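Local coordinates for glutamine cyclotransferase (Porphyromonas gingivalis W83, PDB 6QQL), which probably catalyses, as a zinc-dependent type II glutaminyl cyclase, the cyclisation of N-terminal glutamine of peptides to pyroglutamate, at residues 80-86 / 165-170; 111-115 / 126-130. Residue numbers count along the deposited sequence, not the author numbering.

Interaction 1 of 2, residues 80-86 / 165-170. With ZN (zinc ion), chain C.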
# COMPACT_ATOMS: atom_id res chain seq x y z
N ALA A 80 -5.79 -3.95 -20.17
CA ALA A 80 -6.61 -4.39 -19.06
C ALA A 80 -7.52 -5.52 -19.52
O ALA A 80 -7.54 -5.89 -20.70
CB ALA A 80 -7.42 -3.23 -18.49
N HIS A 81 -8.30 -6.06 -18.58
CA HIS A 81 -9.22 -7.15 -18.89
C HIS A 81 -10.20 -6.78 -19.99
O HIS A 81 -10.51 -7.60 -20.86
CB HIS A 81 -9.95 -7.56 -17.62
CG HIS A 81 -10.96 -6.56 -17.18
ND1 HIS A 81 -10.63 -5.25 -16.91
CD2 HIS A 81 -12.29 -6.66 -16.99
CE1 HIS A 81 -11.71 -4.59 -16.56
NE2 HIS A 81 -12.74 -5.42 -16.60
N ASP A 82 -10.70 -5.53 -19.98
CA ASP A 82 -11.67 -5.02 -20.95
C ASP A 82 -11.01 -4.21 -22.05
O ASP A 82 -11.63 -3.29 -22.60
CB ASP A 82 -12.76 -4.19 -20.27
CG ASP A 82 -12.25 -2.84 -19.71
OD1 ASP A 82 -11.05 -2.52 -19.85
OD2 ASP A 82 -13.07 -2.09 -19.13
N GLY A 83 -9.74 -4.49 -22.35
CA GLY A 83 -9.09 -3.95 -23.52
C GLY A 83 -8.59 -2.53 -23.44
O GLY A 83 -7.90 -2.08 -24.37
N THR A 84 -8.92 -1.78 -22.39
CA THR A 84 -8.32 -0.46 -22.22
C THR A 84 -6.80 -0.58 -22.12
O THR A 84 -6.28 -1.46 -21.43
CB THR A 84 -8.89 0.22 -20.98
OG1 THR A 84 -10.29 -0.05 -20.89
CG2 THR A 84 -8.66 1.72 -21.05
N MET A 85 -6.08 0.31 -22.78
CA MET A 85 -4.62 0.27 -22.75
C MET A 85 -4.12 1.22 -21.66
O MET A 85 -4.18 2.44 -21.82
CB MET A 85 -4.04 0.62 -24.11
CG MET A 85 -4.24 -0.49 -25.13
SD MET A 85 -3.27 -1.96 -24.72
CE MET A 85 -1.67 -1.27 -24.29
N LEU A 86 -3.58 0.65 -20.59
CA LEU A 86 -3.22 1.57 -19.52
C LEU A 86 -1.75 1.95 -19.55
O LEU A 86 -0.89 1.11 -19.83
CB LEU A 86 -3.56 0.97 -18.15
CG LEU A 86 -5.00 0.49 -18.01
CD1 LEU A 86 -5.18 -0.33 -16.74
CD2 LEU A 86 -5.96 1.69 -18.03
N THR A 165 -2.15 0.53 -11.07
CA THR A 165 -3.08 -0.35 -11.76
C THR A 165 -3.31 -1.64 -10.98
O THR A 165 -3.31 -2.75 -11.53
CB THR A 165 -2.59 -0.67 -13.18
OG1 THR A 165 -1.31 -1.32 -13.11
CG2 THR A 165 -2.45 0.61 -13.99
N GLU A 166 -3.47 -1.49 -9.66
CA GLU A 166 -3.87 -2.63 -8.85
C GLU A 166 -5.39 -2.85 -8.86
O GLU A 166 -5.84 -4.00 -8.77
CB GLU A 166 -3.36 -2.46 -7.41
CG GLU A 166 -3.80 -3.55 -6.43
CD GLU A 166 -5.12 -3.24 -5.77
OE1 GLU A 166 -5.62 -2.12 -5.98
OE2 GLU A 166 -5.66 -4.11 -5.06
N ASP A 167 -6.19 -1.77 -8.98
CA ASP A 167 -7.64 -1.82 -8.79
C ASP A 167 -8.45 -1.68 -10.09
O ASP A 167 -9.61 -1.25 -10.03
CB ASP A 167 -8.08 -0.73 -7.80
CG ASP A 167 -8.67 -1.28 -6.50
OD1 ASP A 167 -9.18 -2.41 -6.46
OD2 ASP A 167 -8.63 -0.54 -5.50
N TYR A 168 -7.88 -1.99 -11.25
CA TYR A 168 -8.62 -1.82 -12.51
C TYR A 168 -9.39 -3.06 -12.94
O TYR A 168 -10.21 -2.96 -13.86
CB TYR A 168 -7.68 -1.41 -13.66
CG TYR A 168 -8.32 -0.50 -14.72
CD1 TYR A 168 -8.39 0.88 -14.54
CD2 TYR A 168 -8.82 -1.02 -15.91
CE1 TYR A 168 -8.95 1.73 -15.50
CE2 TYR A 168 -9.39 -0.19 -16.88
CZ TYR A 168 -9.45 1.18 -16.67
OH TYR A 168 -10.01 1.99 -17.64
N GLY A 169 -9.17 -4.20 -12.30
CA GLY A 169 -9.75 -5.45 -12.75
C GLY A 169 -11.26 -5.51 -12.62
O GLY A 169 -11.95 -4.54 -12.30
N SER A 170 -11.79 -6.70 -12.94
CA SER A 170 -13.18 -7.04 -12.72
C SER A 170 -13.28 -8.17 -11.71
O SER A 170 -12.31 -8.89 -11.44
CB SER A 170 -13.88 -7.45 -14.01
OG SER A 170 -13.27 -8.61 -14.54
ZN ZN C . -9.75 -1.37 -4.43
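This is a side-chain packing contact, without a hydrogen bond between its two segments, that sets the hairpin turn between strands 70-79 and 85-95 against the zinc-binding loop that follows strand 157-163. Tyr168 is its centre, with 103 Å² of the 345 Å² buried. CD1 of Leu86 lies 3.9 Å from the centroid of the Tyr168 ring and 19° off the ring normal, a CH-pi contact over the face. Ala80 CB approaches Tyr168 CD2 at 3.7 Å, and Thr84 CG2 comes to 3.7 Å from Tyr168 OH. Leu86 CD1 also reaches Thr165 CG2 at 4.0 Å.

Ala80 to Gly83 form a type I turn plus G1 bulge, with Gly83 N bonded to Ala80 O (3.1 Å) and Ala80 N to Thr84 O (2.8 Å); Gly83 ends the turn at phi 80°, a positive value that favours glycine. Thr84 OG1 donates to Asp82 OD1 at 2.8 Å, and this pair lies near the plane of the Tyr168 ring, at its edge. One face of the His81 ring lies against Gly169 C and Ser170 N, and its CD2 is 3.3 Å from Ser170 OG.

Asp167 takes no part in this packing: its carboxylate binds zinc through OD1 (2.4 Å) and OD2 (1.8 Å), and Asp133 and His283 complete a single-zinc site, as in glutaminyl cyclases, on a fold shared with M28 peptidases. Leu86 pairs through its backbone with Ile78 of strand 70-79, so the contact joins the outer hairpin of the mixed sheet to the loop leading toward helix 179-186.

Interaction 2 of 2, residues 111-115 / 126-130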
# COMPACT_ATOMS: atom_id res chain seq x y z
N THR A 111 -6.50 4.68 -8.26
CA THR A 111 -7.87 4.62 -7.76
C THR A 111 -8.70 3.79 -8.74
O THR A 111 -8.49 3.86 -9.95
CB THR A 111 -8.47 6.02 -7.60
OG1 THR A 111 -7.58 6.84 -6.82
CG2 THR A 111 -9.88 5.95 -6.95
N ARG A 112 -9.58 2.97 -8.19
CA ARG A 112 -10.55 2.26 -9.02
C ARG A 112 -11.46 3.28 -9.71
O ARG A 112 -11.85 4.27 -9.09
CB ARG A 112 -11.37 1.30 -8.16
CG ARG A 112 -12.43 0.52 -8.94
CD ARG A 112 -12.71 -0.80 -8.27
NE ARG A 112 -13.61 -1.68 -9.00
CZ ARG A 112 -13.25 -2.42 -10.05
NH1 ARG A 112 -12.01 -2.35 -10.52
NH2 ARG A 112 -14.14 -3.21 -10.65
N PRO A 113 -11.78 3.09 -10.99
CA PRO A 113 -12.50 4.12 -11.75
C PRO A 113 -13.97 4.27 -11.39
O PRO A 113 -14.63 5.17 -11.94
CB PRO A 113 -12.36 3.64 -13.20
CG PRO A 113 -11.27 2.64 -13.19
CD PRO A 113 -11.34 1.98 -11.86
N VAL A 114 -14.49 3.43 -10.51
CA VAL A 114 -15.92 3.35 -10.25
C VAL A 114 -16.14 2.87 -8.83
O VAL A 114 -15.38 2.04 -8.33
CB VAL A 114 -16.62 2.38 -11.21
CG1 VAL A 114 -16.91 3.07 -12.52
CG2 VAL A 114 -15.71 1.18 -11.42
N CYS A 115 -17.19 3.40 -8.19
CA CYS A 115 -17.69 2.82 -6.94
C CYS A 115 -18.75 1.77 -7.29
O CYS A 115 -19.96 1.98 -7.17
CB CYS A 115 -18.20 3.91 -6.00
SG CYS A 115 -19.04 5.39 -6.68
N GLU A 126 -19.96 6.11 -11.58
CA GLU A 126 -19.28 7.33 -11.16
C GLU A 126 -18.01 7.03 -10.37
O GLU A 126 -17.71 5.89 -10.02
CB GLU A 126 -20.23 8.23 -10.35
CG GLU A 126 -21.59 8.39 -11.00
CD GLU A 126 -21.53 9.24 -12.28
OE1 GLU A 126 -20.87 10.30 -12.26
OE2 GLU A 126 -22.12 8.84 -13.31
N THR A 127 -17.23 8.09 -10.14
CA THR A 127 -15.92 7.98 -9.51
C THR A 127 -15.97 8.30 -8.02
O THR A 127 -16.93 8.89 -7.51
CB THR A 127 -14.91 8.89 -10.22
OG1 THR A 127 -15.26 10.26 -10.01
CG2 THR A 127 -14.89 8.59 -11.70
N PHE A 128 -14.92 7.86 -7.31
CA PHE A 128 -14.78 8.12 -5.88
C PHE A 128 -13.33 8.51 -5.57
O PHE A 128 -12.45 8.42 -6.43
CB PHE A 128 -15.25 6.92 -5.04
CG PHE A 128 -14.37 5.70 -5.14
CD1 PHE A 128 -14.41 4.89 -6.26
CD2 PHE A 128 -13.52 5.35 -4.09
CE1 PHE A 128 -13.61 3.75 -6.34
CE2 PHE A 128 -12.72 4.22 -4.17
CZ PHE A 128 -12.77 3.42 -5.29
N ASP A 129 -13.10 8.96 -4.34
CA ASP A 129 -11.82 9.56 -3.99
C ASP A 129 -10.74 8.53 -3.69
O ASP A 129 -9.55 8.81 -3.88
CB ASP A 129 -11.97 10.48 -2.77
CG ASP A 129 -12.67 11.80 -3.09
OD1 ASP A 129 -12.92 12.09 -4.29
OD2 ASP A 129 -12.96 12.54 -2.12
N GLY A 130 -11.13 7.36 -3.19
CA GLY A 130 -10.18 6.35 -2.75
C GLY A 130 -9.19 6.86 -1.73
O GLY A 130 -7.99 6.59 -1.83
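Within the M28-type zinc fold, the long loop between strand 102-108 and helix 131-149 doubles back here, and Phe128 fills the resulting bend. Its CA-to-CB bond points toward 111-115, and chi1 at 69° (p) lays the ring against Thr111, Arg112 and Cys115. Thr111 (chi1 m) sets CG2 over one face of the ring, 4.2 Å from Phe128 CZ, while its OG1 is hydrogen-bonded to the backbone N of Arg46; Cys115 (chi1 p) brings CB to 3.9 Å from Phe128 CD1. Val114 O lies at the ring edge, 3.2 Å from Phe128 CE1. Arg112 passes Phe128 with its CB, 3.8 Å from CE1, then extends with chi1 to chi3 all t; its CB and CD come within about 5 Å of the zinc ion, and NE goes on to a salt bridge with Asp116. Gly130 N-caps helix 131-149. The backbones meet at Glu126 O, which accepts Cys115 N at 3.1 Å and also receives a CA-H...O contact from Val114 CA at 3.1 Å.

How the interactions relate
From the N terminus, helices 30-42 and 51-66 and strand 70-79 lead to segment 80-86, which turns the chain into strand 85-95; strand 102-108 follows, and then the loop that holds both halves of interaction 2. That contact closes a short loop of ten intervening residues before helix 131-149 begins. Interaction 1 closes only after strand 157-163, across 78 residues, so interaction 2 is nested inside it. The two meet directly, their centres about 14 Å apart: Arg112 NH1 lies 2.7 Å from Asp167 O and 2.8 Å from Gly169 O, probable hydrogen bonds, and Pro113 CG packs 3.4 Å from Tyr168 CE1. Together they tie the edge hairpin to two loops beside the zinc ion.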